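PDB 5MDN: DNA polymerase from Pyrobaculum calidifontis, which probably catalyses template-directed DNA synthesis, adding nucleotides from deoxyribonucleoside triphosphates to a growing strand with release of diphosphate. Local coordinates for residues 317-322 / 326-331; 186-191 / 331-336. One frame throughout, in Å; residues are numbered along the deposited sequence.

Contact 1. Residues 317-322 / 326-331; sequences YEYWND and RPTLMR
Arg326, in the first turn of helix 326-356, sets its guanidinium, tilted, over one face of the Trp320 indole. Its CZ stands 4.0 Å from the centroid of the Trp320 six-membered ring and almost on the ring normal, 4° off it, so this is a cation-pi contact made over the face. The two planes are far from parallel, being 51° apart, and the group leans with NH1 lowest on the benzo ring. The CB of Trp320 points away from the other helix, but with CG anti to the backbone N (chi1 179°) the large ring swings back beneath the arginine. The broad indole suits this place because it offers the charge a polarisable face and the methylenes of Arg326 a surface on the same ring, CG lying 3.7 Å from Trp320 CE3; the bend of the chain further out carries the charged end over the ring. The Trp320 carbonyl O sits above a face of the guanidinium.

Tyr319 turns its CB toward helix 326-356. That CB packs on Leu329 CB at 3.9 Å, while Thr328 CG2 comes in at the ring edge, near the ring plane, 3.6 Å from Tyr319 CD2. Arg326 N gives a weak hydrogen bond to Asp322 O (3.0 Å); the Asp322 carboxylate is used separately, its OD1 taking a hydrogen bond from Ala324 N. Lys325 makes a further cation-pi contact with Tyr319. With one weak hydrogen bond across it, the turn is held chiefly by side chains: the Trp320 face takes the arginine, and Tyr319 takes the Thr328 methyl and Leu329.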
# COMPACT_ATOMS: atom_id res chain seq x y z
N TYR A 317 6.33 -20.70 -20.77
CA TYR A 317 6.80 -22.03 -21.14
C TYR A 317 6.97 -22.14 -22.65
O TYR A 317 7.95 -22.72 -23.13
CB TYR A 317 5.82 -23.09 -20.63
CG TYR A 317 4.54 -23.22 -21.43
CD1 TYR A 317 3.46 -22.39 -21.18
CD2 TYR A 317 4.42 -24.18 -22.43
CE1 TYR A 317 2.29 -22.49 -21.91
CE2 TYR A 317 3.25 -24.29 -23.17
CZ TYR A 317 2.19 -23.45 -22.90
OH TYR A 317 1.03 -23.56 -23.63
N GLU A 318 6.03 -21.58 -23.41
CA GLU A 318 6.09 -21.68 -24.87
C GLU A 318 7.32 -20.96 -25.42
O GLU A 318 8.01 -21.48 -26.31
CB GLU A 318 4.79 -21.16 -25.47
CG GLU A 318 4.67 -21.33 -26.97
CD GLU A 318 3.22 -21.29 -27.42
OE1 GLU A 318 2.52 -22.30 -27.18
OE2 GLU A 318 2.78 -20.28 -28.00
N TYR A 319 7.61 -19.77 -24.91
CA TYR A 319 8.81 -19.06 -25.33
C TYR A 319 10.09 -19.71 -24.80
O TYR A 319 11.18 -19.40 -25.30
CB TYR A 319 8.75 -17.59 -24.88
CG TYR A 319 7.82 -16.73 -25.71
CD1 TYR A 319 6.45 -16.95 -25.73
CD2 TYR A 319 8.31 -15.68 -26.48
CE1 TYR A 319 5.60 -16.16 -26.48
CE2 TYR A 319 7.47 -14.88 -27.23
CZ TYR A 319 6.12 -15.13 -27.23
OH TYR A 319 5.28 -14.34 -27.98
N TRP A 320 9.98 -20.59 -23.81
CA TRP A 320 11.13 -21.25 -23.21
C TRP A 320 11.51 -22.53 -23.95
O TRP A 320 12.70 -22.83 -24.09
CB TRP A 320 10.85 -21.56 -21.74
CG TRP A 320 11.94 -22.28 -21.02
CD1 TRP A 320 11.92 -23.57 -20.56
CD2 TRP A 320 13.23 -21.76 -20.66
NE1 TRP A 320 13.10 -23.87 -19.94
CE2 TRP A 320 13.93 -22.78 -19.99
CE3 TRP A 320 13.86 -20.53 -20.85
CZ2 TRP A 320 15.22 -22.61 -19.50
CZ3 TRP A 320 15.15 -20.36 -20.36
CH2 TRP A 320 15.81 -21.39 -19.69
N ASN A 321 10.52 -23.29 -24.43
CA ASN A 321 10.77 -24.51 -25.19
C ASN A 321 10.99 -24.25 -26.67
O ASN A 321 10.92 -25.19 -27.48
CB ASN A 321 9.62 -25.50 -24.99
CG ASN A 321 9.21 -25.65 -23.54
OD1 ASN A 321 8.05 -25.47 -23.19
ND2 ASN A 321 10.18 -25.98 -22.69
N ASP A 322 11.26 -23.00 -27.05
CA ASP A 322 11.45 -22.63 -28.45
C ASP A 322 12.69 -21.75 -28.54
O ASP A 322 12.64 -20.57 -28.13
CB ASP A 322 10.22 -21.90 -28.99
CG ASP A 322 10.24 -21.73 -30.50
OD1 ASP A 322 11.34 -21.73 -31.10
OD2 ASP A 322 9.15 -21.61 -31.10
N ARG A 326 13.28 -17.81 -27.12
CA ARG A 326 13.98 -17.61 -25.85
C ARG A 326 14.66 -16.24 -25.78
O ARG A 326 14.52 -15.57 -24.74
CB ARG A 326 14.96 -18.75 -25.61
CG ARG A 326 14.97 -19.27 -24.17
CD ARG A 326 16.16 -20.18 -23.91
NE ARG A 326 15.97 -21.54 -24.43
CZ ARG A 326 16.17 -22.65 -23.73
NH1 ARG A 326 16.59 -22.57 -22.47
NH2 ARG A 326 15.97 -23.84 -24.28
N PRO A 327 15.40 -15.77 -26.79
CA PRO A 327 16.07 -14.47 -26.64
C PRO A 327 15.12 -13.30 -26.47
O PRO A 327 15.53 -12.26 -25.93
CB PRO A 327 16.88 -14.34 -27.94
CG PRO A 327 16.20 -15.24 -28.90
CD PRO A 327 15.73 -16.40 -28.08
N THR A 328 13.86 -13.42 -26.90
CA THR A 328 12.89 -12.36 -26.66
C THR A 328 12.21 -12.52 -25.30
O THR A 328 11.76 -11.52 -24.73
CB THR A 328 11.85 -12.31 -27.78
OG1 THR A 328 11.40 -10.96 -27.96
CG2 THR A 328 10.64 -13.19 -27.47
N LEU A 329 12.13 -13.75 -24.78
CA LEU A 329 11.69 -13.94 -23.41
C LEU A 329 12.69 -13.34 -22.43
O LEU A 329 12.31 -12.88 -21.35
CB LEU A 329 11.49 -15.42 -23.12
CG LEU A 329 11.07 -15.80 -21.69
CD1 LEU A 329 9.67 -15.27 -21.38
CD2 LEU A 329 11.13 -17.30 -21.48
N MET A 330 13.98 -13.34 -22.79
CA MET A 330 14.99 -12.71 -21.95
C MET A 330 14.78 -11.20 -21.89
O MET A 330 14.72 -10.62 -20.80
CB MET A 330 16.38 -13.03 -22.49
CG MET A 330 17.51 -12.78 -21.51
SD MET A 330 19.12 -13.05 -22.27
CE MET A 330 19.95 -13.96 -20.97
N ARG A 331 14.62 -10.55 -23.05
CA ARG A 331 14.43 -9.11 -23.06
C ARG A 331 13.14 -8.70 -22.37
O ARG A 331 13.07 -7.61 -21.78
CB ARG A 331 14.47 -8.58 -24.50
CG ARG A 331 14.47 -7.07 -24.57
CD ARG A 331 15.65 -6.57 -25.37
NE ARG A 331 15.99 -5.19 -25.03
CZ ARG A 331 17.18 -4.63 -25.25
NH1 ARG A 331 18.15 -5.34 -25.81
NH2 ARG A 331 17.39 -3.37 -24.90

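Contact 2. Residues 186-191 / 331-336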
# COMPACT_ATOMS: atom_id res chain seq x y z
N VAL A 186 12.16 -22.54 -11.78
CA VAL A 186 12.40 -21.12 -12.02
C VAL A 186 13.21 -20.99 -13.31
O VAL A 186 14.40 -21.32 -13.33
CB VAL A 186 13.10 -20.45 -10.84
CG1 VAL A 186 13.49 -19.02 -11.19
CG2 VAL A 186 12.22 -20.48 -9.60
N VAL A 187 12.57 -20.52 -14.38
CA VAL A 187 13.18 -20.56 -15.70
C VAL A 187 14.23 -19.46 -15.86
O VAL A 187 15.34 -19.70 -16.33
CB VAL A 187 12.09 -20.48 -16.79
CG1 VAL A 187 12.50 -19.56 -17.93
CG2 VAL A 187 11.75 -21.87 -17.31
N MET A 188 13.89 -18.23 -15.47
CA MET A 188 14.81 -17.10 -15.59
C MET A 188 14.71 -16.23 -14.35
O MET A 188 13.65 -16.14 -13.71
CB MET A 188 14.51 -16.26 -16.84
CG MET A 188 15.18 -16.75 -18.11
SD MET A 188 14.81 -15.66 -19.51
CE MET A 188 16.01 -16.24 -20.71
N LEU A 189 15.82 -15.59 -14.00
CA LEU A 189 15.86 -14.65 -12.88
C LEU A 189 16.88 -13.58 -13.22
O LEU A 189 18.08 -13.86 -13.29
CB LEU A 189 16.22 -15.37 -11.58
CG LEU A 189 16.06 -14.61 -10.25
CD1 LEU A 189 15.82 -15.60 -9.12
CD2 LEU A 189 17.26 -13.74 -9.95
N ALA A 190 16.41 -12.35 -13.43
CA ALA A 190 17.29 -11.22 -13.68
C ALA A 190 17.49 -10.39 -12.42
O ALA A 190 16.63 -10.35 -11.54
CB ALA A 190 16.74 -10.33 -14.79
N VAL A 191 18.64 -9.74 -12.34
CA VAL A 191 18.96 -8.80 -11.27
C VAL A 191 19.54 -7.54 -11.89
O VAL A 191 20.25 -7.60 -12.90
CB VAL A 191 19.93 -9.40 -10.24
CG1 VAL A 191 19.32 -10.62 -9.56
CG2 VAL A 191 21.26 -9.77 -10.89
N ARG A 331 14.62 -10.55 -23.05
CA ARG A 331 14.43 -9.11 -23.06
C ARG A 331 13.14 -8.70 -22.37
O ARG A 331 13.07 -7.61 -21.78
CB ARG A 331 14.47 -8.58 -24.50
CG ARG A 331 14.47 -7.07 -24.57
CD ARG A 331 15.65 -6.57 -25.37
NE ARG A 331 15.99 -5.19 -25.03
CZ ARG A 331 17.18 -4.63 -25.25
NH1 ARG A 331 18.15 -5.34 -25.81
NH2 ARG A 331 17.39 -3.37 -24.90
N TYR A 332 12.12 -9.55 -22.42
CA TYR A 332 10.94 -9.34 -21.58
C TYR A 332 11.33 -9.29 -20.11
O TYR A 332 10.87 -8.43 -19.36
CB TYR A 332 9.92 -10.45 -21.84
CG TYR A 332 8.71 -10.42 -20.93
CD1 TYR A 332 7.68 -9.51 -21.13
CD2 TYR A 332 8.59 -11.32 -19.88
CE1 TYR A 332 6.57 -9.49 -20.30
CE2 TYR A 332 7.49 -11.30 -19.04
CZ TYR A 332 6.48 -10.39 -19.26
OH TYR A 332 5.38 -10.36 -18.43
N VAL A 333 12.18 -10.23 -19.68
CA VAL A 333 12.63 -10.25 -18.29
C VAL A 333 13.50 -9.04 -17.99
O VAL A 333 13.41 -8.45 -16.90
CB VAL A 333 13.36 -11.58 -18.01
CG1 VAL A 333 14.11 -11.51 -16.70
CG2 VAL A 333 12.37 -12.73 -17.99
N LEU A 334 14.36 -8.63 -18.94
CA LEU A 334 15.19 -7.45 -18.71
C LEU A 334 14.36 -6.18 -18.63
O LEU A 334 14.63 -5.31 -17.80
CB LEU A 334 16.26 -7.31 -19.80
CG LEU A 334 17.59 -8.07 -19.68
CD1 LEU A 334 18.21 -7.83 -18.31
CD2 LEU A 334 17.44 -9.55 -19.95
N ASP A 335 13.35 -6.05 -19.50
CA ASP A 335 12.48 -4.88 -19.43
C ASP A 335 11.69 -4.86 -18.13
O ASP A 335 11.34 -3.78 -17.64
CB ASP A 335 11.54 -4.86 -20.63
CG ASP A 335 12.25 -4.47 -21.92
OD1 ASP A 335 13.32 -3.82 -21.83
OD2 ASP A 335 11.75 -4.82 -23.01
N ASP A 336 11.39 -6.02 -17.56
CA ASP A 336 10.76 -6.07 -16.24
C ASP A 336 11.69 -5.49 -15.17
O ASP A 336 11.31 -4.57 -14.44
CB ASP A 336 10.38 -7.51 -15.89
CG ASP A 336 9.07 -7.94 -16.53
OD1 ASP A 336 8.26 -7.06 -16.89
OD2 ASP A 336 8.85 -9.16 -16.67
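Segment 186-191 of strand 186-193 runs past one flank of helix 326-356, coming nearest where the CA atoms of Ala190 and Val333 are 6.6 Å apart, and no hydrogen bond joins the two segments. Near its start the pairing with strand 165-172 contains a classic beta bulge, in which Val187 and Met188 both face Glu171.

Val333 carries the contact with both of its methyl groups. CG1, anti to the backbone N (chi1 167°), meets Ala190 CB at 3.5 Å; CG2, the other branch, reaches Met188 SD at 4.1 Å. A short, beta-branched residue suits this place because its two methyls spread over alternate residues of the strand, and alanine, with a single methyl, lets the helix come close. Met188 is longer: its chain is extended beyond CG and slants across the valine, so that the sulfur, and not the methyl at its end, touches CG2. Leu189 and Val191, on the opposite face of the strand, pack on helix 209-222, which places the strand between two helical layers.

The contact lies beside the metal site: Ala190 is hydrogen-bonded through its backbone to Asp169, a magnesium ligand in a structure of this protein, and the Val333 side chain lies about 4 Å from that of Asp169. On the helix, Tyr332 and Asp336, four residues apart, fit the tyrosine-aspartate pattern of the Exo III motif, and Arg308 forms a salt bridge with Asp336. A helix carrying this pattern, packed on a mixed sheet next to the metal-binding aspartates, is characteristic of the RNase H-like 3'-5' exonuclease domain of family B polymerases.

In the fold
Both contacts use helix 326-356 and overlap at Arg331, which takes no part in either, but they belong to successive turns with different surroundings. Contact 1 is local, nested within the long loop that contact 2 closes, and lies partly buried toward the outside of the chain; its chemistry mixes a cation over an aromatic face with apolar packing and a weak hydrogen bond. Contact 2 joins residues remote in sequence, is smaller and fully buried, and is purely apolar, as suits a buried helix-sheet interface, although metal-binding acids lie close by. The two meet directly: Trp320 packs on Val187, and Met330 CB lies 3.7 Å from Met188 CE, so residues from helix 316-320 and from the start of helix 326-356 both pack on strand 186-193.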